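Local structure of Cel44C (Paenibacillus polymyxa, 2YIH) at residues A[46-51]-A[184-189]. The protein probably hydrolyses the beta-1,4-glucan backbone of xyloglucan and cellulose as an endo-acting glycosidase of family 44. The protein carries 8 engineered substitutions. Residues are numbered along the deposited sequence; the frame is centred on the assembly and turned at random.
Sequences GGNRMT and LDNEPA. With BGC (beta-D-glucopyranose), chain B; EDO (1,2-ethanediol), chain M; EDO (1,2-ethanediol), chain L.
Thr51 and Asp185 join the two segments at their tightly packed, buried end. The Thr51 hydroxyl donates to Asp185 OD1, with OG1 2.7 Å from OD1, and reaches that oxygen on its syn side, 26° out of the carboxylate plane. The Asp185 side chain runs anti to its own backbone N (chi1 -155°), which carries the carboxylate across to the threonine, and the methyl CG2 of Thr51 packs against both carboxylate oxygens. Asp185 OD1 also accepts from the backbone N of Asn186, on its anti side, and from Trp191 NE1, while OD2 takes the backbone N of Met112. An alanine in place of Asp185 would probably leave the Thr51 hydroxyl, the Asn186 backbone N-H and the Trp191 indole N-H without their acceptor. Next to this pair the Asn186 side chain extends over the backbone of Gly47, its CG 3.5 Å from Gly47 CA, with its amide plane turned 69° from that of Asn48.

Toward the substrate cleft direct packing gives way to water. One water donates to Thr51 OG1 at 2.7 Å and lies close to Asn186 O; another lies between Asn48 OD1 and Glu187 OE1, 2.7 Å from each, where the side chains themselves stay 3.8 Å apart. Asn48 ND2, held by Asp65, makes a weak hydrogen bond of 3.4 Å to O3 of a bound glucose unit. Glu187 OE1 comes within 2.6 Å of O4 of the same sugar, while its OE2 is hydrogen-bonded to His284 ND1. Segment 46-51 follows barrel strand 42-45 and segment 184-189 follows strand 181-184, so the contact joins the short helix after one barrel strand to the loop after another, at the C-terminal ends of parallel strands, the rim where a TIM-barrel glycoside hydrolase binds its glycan.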
# COMPACT_ATOMS: atom_id res chain seq x y z
N GLY A 46 -9.52 4.25 0.16
CA GLY A 46 -8.76 5.45 0.56
C GLY A 46 -8.39 6.28 -0.62
O GLY A 46 -8.99 6.15 -1.67
N GLY A 47 -7.50 7.25 -0.40
CA GLY A 47 -7.20 8.23 -1.43
C GLY A 47 -8.02 9.49 -1.34
O GLY A 47 -8.79 9.68 -0.40
N ASN A 48 -7.85 10.38 -2.32
CA ASN A 48 -8.35 11.77 -2.16
C ASN A 48 -9.86 11.81 -1.94
O ASN A 48 -10.36 12.65 -1.19
CB ASN A 48 -7.96 12.58 -3.39
CG ASN A 48 -6.46 12.76 -3.51
OD1 ASN A 48 -5.76 12.64 -2.53
ND2 ASN A 48 -5.99 13.17 -4.68
N ARG A 49 -10.61 10.92 -2.60
CA ARG A 49 -12.08 10.97 -2.46
C ARG A 49 -12.57 10.68 -1.05
O ARG A 49 -13.72 11.00 -0.71
CB ARG A 49 -12.76 9.99 -3.44
CG ARG A 49 -12.92 10.60 -4.83
CD ARG A 49 -14.19 11.44 -4.91
NE ARG A 49 -14.41 11.96 -6.27
CZ ARG A 49 -15.55 12.56 -6.63
NH1 ARG A 49 -16.55 12.66 -5.75
NH2 ARG A 49 -15.73 12.97 -7.90
N MET A 50 -11.74 10.00 -0.23
CA MET A 50 -12.26 9.61 1.08
C MET A 50 -12.22 10.71 2.13
O MET A 50 -12.91 10.62 3.16
CB MET A 50 -11.57 8.34 1.58
CG MET A 50 -12.06 7.07 0.82
SD MET A 50 -13.86 6.82 0.94
CE MET A 50 -14.01 6.38 2.67
N THR A 51 -11.44 11.76 1.88
CA THR A 51 -11.32 12.87 2.86
C THR A 51 -12.69 13.49 3.14
O THR A 51 -13.08 13.70 4.31
CB THR A 51 -10.37 13.96 2.31
OG1 THR A 51 -9.04 13.41 2.26
CG2 THR A 51 -10.43 15.23 3.21
N LEU A 184 -6.60 7.43 9.29
CA LEU A 184 -6.82 8.81 9.69
C LEU A 184 -6.71 9.72 8.45
O LEU A 184 -5.71 10.38 8.23
CB LEU A 184 -5.82 9.22 10.80
CG LEU A 184 -5.85 8.30 12.04
CD1 LEU A 184 -4.70 8.74 12.98
CD2 LEU A 184 -7.19 8.39 12.78
N ASP A 185 -7.81 9.76 7.69
CA ASP A 185 -7.92 10.58 6.47
C ASP A 185 -6.82 10.14 5.47
O ASP A 185 -6.41 8.96 5.46
CB ASP A 185 -7.85 12.07 6.84
CG ASP A 185 -8.54 12.96 5.80
OD1 ASP A 185 -7.97 13.16 4.71
OD2 ASP A 185 -9.65 13.41 6.08
N ASN A 186 -6.31 11.09 4.67
CA ASN A 186 -5.49 10.79 3.51
C ASN A 186 -4.65 12.02 3.21
O ASN A 186 -5.22 13.10 2.97
CB ASN A 186 -6.39 10.47 2.29
CG ASN A 186 -5.59 10.16 1.04
OD1 ASN A 186 -5.46 11.03 0.15
ND2 ASN A 186 -5.02 8.98 0.98
N GLU A 187 -3.33 11.86 3.23
CA GLU A 187 -2.39 12.89 2.75
C GLU A 187 -2.67 14.29 3.34
O GLU A 187 -2.89 15.27 2.57
CB GLU A 187 -2.37 12.95 1.20
CG GLU A 187 -1.93 11.59 0.62
CD GLU A 187 -1.75 11.55 -0.90
OE1 GLU A 187 -2.10 12.54 -1.62
OE2 GLU A 187 -1.21 10.48 -1.36
N PRO A 188 -2.61 14.41 4.67
CA PRO A 188 -2.94 15.68 5.33
C PRO A 188 -2.07 16.88 4.91
O PRO A 188 -2.59 18.01 4.81
CB PRO A 188 -2.78 15.36 6.82
CG PRO A 188 -1.78 14.18 6.83
CD PRO A 188 -2.26 13.35 5.66
N ALA A 189 -0.80 16.65 4.57
CA ALA A 189 0.08 17.75 4.13
C ALA A 189 -0.29 18.26 2.75
O ALA A 189 0.13 19.35 2.38
CB ALA A 189 1.56 17.34 4.16
C2 BGC B . -0.87 15.43 -5.82
C3 BGC B . -1.87 14.73 -4.90
C4 BGC B . -1.76 13.22 -5.08
C5 BGC B . -0.31 12.74 -5.03
C6 BGC B . -0.28 11.27 -5.47
C1 BGC B . 0.53 14.90 -5.54
O2 BGC B . -0.89 16.85 -5.62
O3 BGC B . -3.22 15.13 -5.21
O4 BGC B . -2.55 12.47 -4.14
O5 BGC B . 0.51 13.52 -5.90
O6 BGC B . -1.08 11.08 -6.64
C1 EDO M . -11.84 11.60 -9.33
O1 EDO M . -12.08 11.97 -7.95
C2 EDO M . -13.12 11.00 -9.92
O2 EDO M . -14.09 12.02 -10.17
C1 EDO L . -11.64 5.59 -3.44
O1 EDO L . -11.05 6.83 -3.02
C2 EDO L . -11.77 5.66 -4.96
O2 EDO L . -10.46 5.64 -5.53
O HOH W 1 -4.03 14.46 -1.68
O HOH W 2 -7.07 13.48 0.41